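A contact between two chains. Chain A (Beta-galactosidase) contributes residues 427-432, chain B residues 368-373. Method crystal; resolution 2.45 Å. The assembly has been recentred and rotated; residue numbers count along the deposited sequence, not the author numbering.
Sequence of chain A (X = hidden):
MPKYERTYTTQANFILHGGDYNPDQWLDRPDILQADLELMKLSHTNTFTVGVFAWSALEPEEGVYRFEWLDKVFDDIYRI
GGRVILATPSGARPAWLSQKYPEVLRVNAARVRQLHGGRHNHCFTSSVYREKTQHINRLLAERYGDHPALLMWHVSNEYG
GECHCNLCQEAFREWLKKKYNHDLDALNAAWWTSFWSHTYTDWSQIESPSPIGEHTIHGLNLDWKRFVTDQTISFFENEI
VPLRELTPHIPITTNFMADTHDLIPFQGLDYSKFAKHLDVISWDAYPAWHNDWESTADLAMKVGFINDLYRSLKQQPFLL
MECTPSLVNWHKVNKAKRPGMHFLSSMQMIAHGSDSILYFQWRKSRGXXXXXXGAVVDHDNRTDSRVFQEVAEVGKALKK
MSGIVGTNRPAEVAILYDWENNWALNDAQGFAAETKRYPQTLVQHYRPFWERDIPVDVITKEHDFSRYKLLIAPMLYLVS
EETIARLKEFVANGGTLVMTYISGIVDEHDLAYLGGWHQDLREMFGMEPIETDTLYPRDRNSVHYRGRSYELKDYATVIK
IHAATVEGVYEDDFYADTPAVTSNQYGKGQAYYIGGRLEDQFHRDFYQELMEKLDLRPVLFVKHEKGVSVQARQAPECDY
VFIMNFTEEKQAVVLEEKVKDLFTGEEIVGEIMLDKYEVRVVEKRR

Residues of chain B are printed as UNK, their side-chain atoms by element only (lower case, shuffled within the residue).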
ATOM      1  N   ASP A 427     -15.152   6.615  11.459  1.00  5.15           N
ATOM      2  CA  ASP A 427     -14.394   5.897  12.478  1.00  5.72           C
ATOM      3  C   ASP A 427     -15.034   4.591  12.943  1.00  6.97           C
ATOM      4  O   ASP A 427     -14.351   3.718  13.478  1.00  9.82           O
ATOM      5  CB  ASP A 427     -14.181   6.782  13.699  1.00  7.25           C
ATOM      6  CG  ASP A 427     -13.057   6.289  14.565  1.00  8.59           C
ATOM      7  OD1 ASP A 427     -11.949   6.114  14.020  1.00  7.43           O
ATOM      8  OD2 ASP A 427     -13.281   6.054  15.777  1.00 12.85           O
ATOM      9  N   ALA A 428     -16.340   4.467  12.743  1.00  6.53           N
ATOM     10  CA  ALA A 428     -17.105   3.336  13.267  1.00  7.92           C
ATOM     11  C   ALA A 428     -16.656   1.985  12.707  1.00  7.57           C
ATOM     12  O   ALA A 428     -16.342   1.855  11.528  1.00 13.50           O
ATOM     13  CB  ALA A 428     -18.600   3.551  13.002  1.00  4.03           C
ATOM     14  N   GLN A 429     -16.612   0.982  13.573  1.00  8.24           N
ATOM     15  CA  GLN A 429     -16.340  -0.381  13.145  1.00  7.23           C
ATOM     16  C   GLN A 429     -17.663  -1.067  12.809  1.00 10.17           C
ATOM     17  O   GLN A 429     -18.453  -1.408  13.705  1.00  9.19           O
ATOM     18  CB  GLN A 429     -15.580  -1.146  14.228  1.00  6.32           C
ATOM     19  CG  GLN A 429     -14.162  -0.658  14.402  1.00 10.21           C
ATOM     20  CD  GLN A 429     -13.272  -1.021  13.222  1.00 13.25           C
ATOM     21  OE1 GLN A 429     -13.281  -2.156  12.746  1.00 22.58           O
ATOM     22  NE2 GLN A 429     -12.506  -0.058  12.741  1.00  9.85           N
ATOM     23  N   GLY A 430     -17.916  -1.250  11.518  1.00  5.39           N
ATOM     24  CA  GLY A 430     -19.193  -1.774  11.068  1.00  5.23           C
ATOM     25  C   GLY A 430     -19.521  -1.368   9.642  1.00  8.67           C
ATOM     26  O   GLY A 430     -18.763  -0.629   9.008  1.00 11.34           O
ATOM     27  N   PHE A 431     -20.656  -1.850   9.146  1.00  6.23           N
ATOM     28  CA  PHE A 431     -21.037  -1.656   7.754  1.00  6.09           C
ATOM     29  C   PHE A 431     -19.938  -2.165   6.830  1.00  6.33           C
ATOM     30  O   PHE A 431     -19.404  -3.257   7.025  1.00  7.90           O
ATOM     31  CB  PHE A 431     -21.344  -0.178   7.501  1.00  6.30           C
ATOM     32  CG  PHE A 431     -22.199   0.446   8.577  1.00  5.21           C
ATOM     33  CD1 PHE A 431     -23.555   0.121   8.687  1.00  5.38           C
ATOM     34  CD2 PHE A 431     -21.656   1.334   9.488  1.00  5.16           C
ATOM     35  CE1 PHE A 431     -24.356   0.678   9.677  1.00  2.88           C
ATOM     36  CE2 PHE A 431     -22.452   1.900  10.493  1.00  5.10           C
ATOM     37  CZ  PHE A 431     -23.806   1.568  10.582  1.00  5.21           C
ATOM     38  N   ALA A 432     -19.603  -1.371   5.825  1.00  8.72           N
ATOM     39  CA  ALA A 432     -18.468  -1.676   4.956  1.00  7.28           C
ATOM     40  C   ALA A 432     -17.639  -0.412   4.779  1.00 13.59           C
ATOM     41  O   ALA A 432     -18.182   0.649   4.484  1.00 13.14           O
ATOM     42  CB  ALA A 432     -18.924  -2.221   3.615  1.00  4.81           C
TER
ATOM     43  N   UNK B 368     -17.810   2.316  22.002  1.00 11.06           N
ATOM     44  CA  UNK B 368     -16.433   1.877  21.788  1.00  7.50           C
ATOM     45  C   UNK B 368     -16.335   0.866  20.620  1.00 12.34           C
ATOM     46  O   UNK B 368     -17.315   0.614  19.896  1.00 11.66           O
ATOM     47  o   UNK B 368     -14.448   1.504  23.126  1.00 20.09           O
ATOM     48  c   UNK B 368     -15.847   1.290  23.084  1.00 14.32           C
ATOM     49  N   UNK B 369     -15.155   0.273  20.474  1.00 14.97           N
ATOM     50  CA  UNK B 369     -14.741  -0.379  19.231  1.00 11.07           C
ATOM     51  C   UNK B 369     -15.669  -1.470  18.703  1.00  8.95           C
ATOM     52  O   UNK B 369     -15.756  -1.666  17.493  1.00  8.02           O
ATOM     53  c   UNK B 369     -11.515  -2.391  16.386  1.00 12.43           C
ATOM     54  c   UNK B 369     -12.070   0.081  17.512  1.00 12.53           C
ATOM     55  c   UNK B 369     -12.544  -1.065  18.138  1.00  9.26           C
ATOM     56  c   UNK B 369     -12.262  -2.304  17.566  1.00 10.22           C
ATOM     57  c   UNK B 369     -13.341  -0.969  19.415  1.00  7.59           C
ATOM     58  c   UNK B 369     -11.323   0.006  16.334  1.00 13.44           C
ATOM     59  c   UNK B 369     -11.044  -1.231  15.773  1.00 14.75           C
ATOM     60  N   UNK B 370     -16.354  -2.187  19.590  1.00 10.88           N
ATOM     61  CA  UNK B 370     -17.156  -3.316  19.140  1.00  5.62           C
ATOM     62  C   UNK B 370     -18.644  -3.139  19.406  1.00  6.40           C
ATOM     63  O   UNK B 370     -19.378  -4.116  19.485  1.00  8.76           O
ATOM     64  c   UNK B 370     -16.650  -4.612  19.787  1.00  9.75           C
ATOM     65  c   UNK B 370     -14.762  -6.340  19.910  1.00 11.71           C
ATOM     66  c   UNK B 370     -15.325  -5.109  19.196  1.00  7.65           C
ATOM     67  o   UNK B 370     -15.214  -6.667  21.025  1.00 12.67           O
ATOM     68  o   UNK B 370     -13.846  -6.981  19.362  1.00  9.92           O
ATOM     69  N   UNK B 371     -19.096  -1.895  19.511  1.00  6.43           N
ATOM     70  CA  UNK B 371     -20.520  -1.631  19.706  1.00  7.38           C
ATOM     71  C   UNK B 371     -21.412  -2.177  18.570  1.00 12.02           C
ATOM     72  O   UNK B 371     -22.607  -2.400  18.786  1.00  7.18           O
ATOM     73  n   UNK B 371     -19.841   3.325  16.883  1.00  4.49           N
ATOM     74  c   UNK B 371     -20.733   2.223  19.000  1.00 10.85           C
ATOM     75  c   UNK B 371     -20.671   0.736  18.621  1.00 10.09           C
ATOM     76  c   UNK B 371     -20.769  -0.123  19.886  1.00 11.88           C
ATOM     77  c   UNK B 371     -21.007   3.135  17.792  1.00  8.17           C
ATOM     78  N   UNK B 372     -20.855  -2.406  17.379  1.00  5.35           N
ATOM     79  CA  UNK B 372     -21.649  -3.004  16.299  1.00  4.68           C
ATOM     80  C   UNK B 372     -21.241  -4.447  15.991  1.00  7.83           C
ATOM     81  O   UNK B 372     -21.674  -5.021  14.986  1.00  5.64           O
ATOM     82  c   UNK B 372     -22.248   1.576  14.730  1.00  7.81           C
ATOM     83  c   UNK B 372     -23.338   1.732  15.568  1.00  6.16           C
ATOM     84  c   UNK B 372     -21.677   0.316  14.553  1.00  7.13           C
ATOM     85  c   UNK B 372     -23.849   0.637  16.230  1.00  6.85           C
ATOM     86  c   UNK B 372     -23.276  -0.615  16.045  1.00  7.04           C
ATOM     87  c   UNK B 372     -21.573  -2.143  15.034  1.00  3.18           C
ATOM     88  c   UNK B 372     -22.189  -0.788  15.205  1.00  4.37           C
ATOM     89  N   UNK B 373     -20.426  -5.038  16.865  1.00  5.57           N
ATOM     90  CA  UNK B 373     -20.178  -6.474  16.795  1.00  7.16           C
ATOM     91  C   UNK B 373     -21.459  -7.195  17.168  1.00  4.38           C
ATOM     92  O   UNK B 373     -22.205  -6.730  18.017  1.00  3.08           O
ATOM     93  c   UNK B 373     -18.602 -10.516  17.434  1.00  6.57           C
ATOM     94  n   UNK B 373     -17.470 -10.132  16.870  1.00  7.09           N
ATOM     95  n   UNK B 373     -19.272  -9.437  17.800  1.00  8.82           N
ATOM     96  c   UNK B 373     -19.040  -6.917  17.731  1.00  6.54           C
ATOM     97  c   UNK B 373     -17.418  -8.759  16.864  1.00  7.95           C
ATOM     98  c   UNK B 373     -18.550  -8.311  17.461  1.00  8.75           C
TER
HETATM   99  O   HOH W   1     -18.038   1.103  16.129  1.00  4.15           O
HETATM  100  O   HOH W   2     -18.444  -1.389  16.351  1.00  8.85           O

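Position 368 of chain B carries two side-chain atoms, one carbon followed by one oxygen. There is no branch. The side chain is out of reach of the chain A stretch. A single carbon ending in a hydroxyl is serine, B:Ser368. B:Ser368 begins a type I beta turn that runs to position 371; its O accepts the bond that closes it.

Position 369 has seven side-chain carbons and no heteroatom. One carbon leads to a ring of six. The CA-to-CB bond points sideways, but the ring comes nearer to the chain A stretch. A:Gln429 CG lies over one face of the ring at 369, 3.5 Å from its centroid and 15° off the normal, which is a CH-pi contact. The backbone also takes part, with A:Gln429 CB 3.3 Å from the O of 369. No oxygen sits on the ring, so this is phenylalanine and not tyrosine: B:Phe369. Its chi1 is t. A:Gln429 CD is 3.4 Å from B:Phe369 CZ.

Position 370 has three carbons, the third carrying two oxygens. Its CA-to-CB bond points away from the chain A stretch and the residue touches nothing in it. The atoms form a carboxylate at the end of a two-methylene chain, hence glutamate, B:Glu370. One carboxylate oxygen, OE2, is hydrogen-bonded elsewhere in the structure.

Position 371 shows four carbons in a row ending in nitrogen. That nitrogen lies 4.1 Å from A:Ala428 CB. An unbranched chain of this length with a terminal amine is lysine, B:Lys371, and the nitrogen is NZ. The chain is extended through chi2 and chi3, both t, and chi4 is m. Its backbone N closes the first turn, with a hydrogen bond of 3.1 Å from B:Lys371 N to B:Ser368 O.

Position 372 again has one carbon and a ring of six carbons, with no ring oxygen. Its CA-to-CB bond points toward the chain A stretch. A:Gln429 O is 3.5 Å from the CB of 372 and lies at the ring edge, near its plane. A:Ala428 CB is also at this edge. The ring of A:Phe431 meets it obliquely, with planes at 61°. It is phenylalanine, B:Phe372, and chi1 is m. B:Phe372 CE2 is 4.5 Å from A:Ala428 CB and 4.3 Å from A:Phe431 CE2.

Position 373 has one carbon and a five-membered ring of three carbons and two nitrogens. It does not contact the chain A stretch. The ring is an imidazole, so this is histidine, B:His373. B:His373 N donates to B:Glu370 O at 3.0 Å, within a second type I turn.

The contact buries 298 Å² in total and has no direct hydrogen bond between the stretches. Two aromatic side chains of chain B do most of the packing, with A:Gln429 reaching both residues. Water supplies the polar links. Water 1 accepts from A:Gln429 N at 2.9 Å and from B:Lys371 NZ at 3.0 Å. Water 2 donates to A:Gln429 O at 2.6 Å and to B:Phe369 O at 2.9 Å, and accepts from B:Phe372 N at 2.8 Å.

Chain B, residues 368-373: SFEKFH
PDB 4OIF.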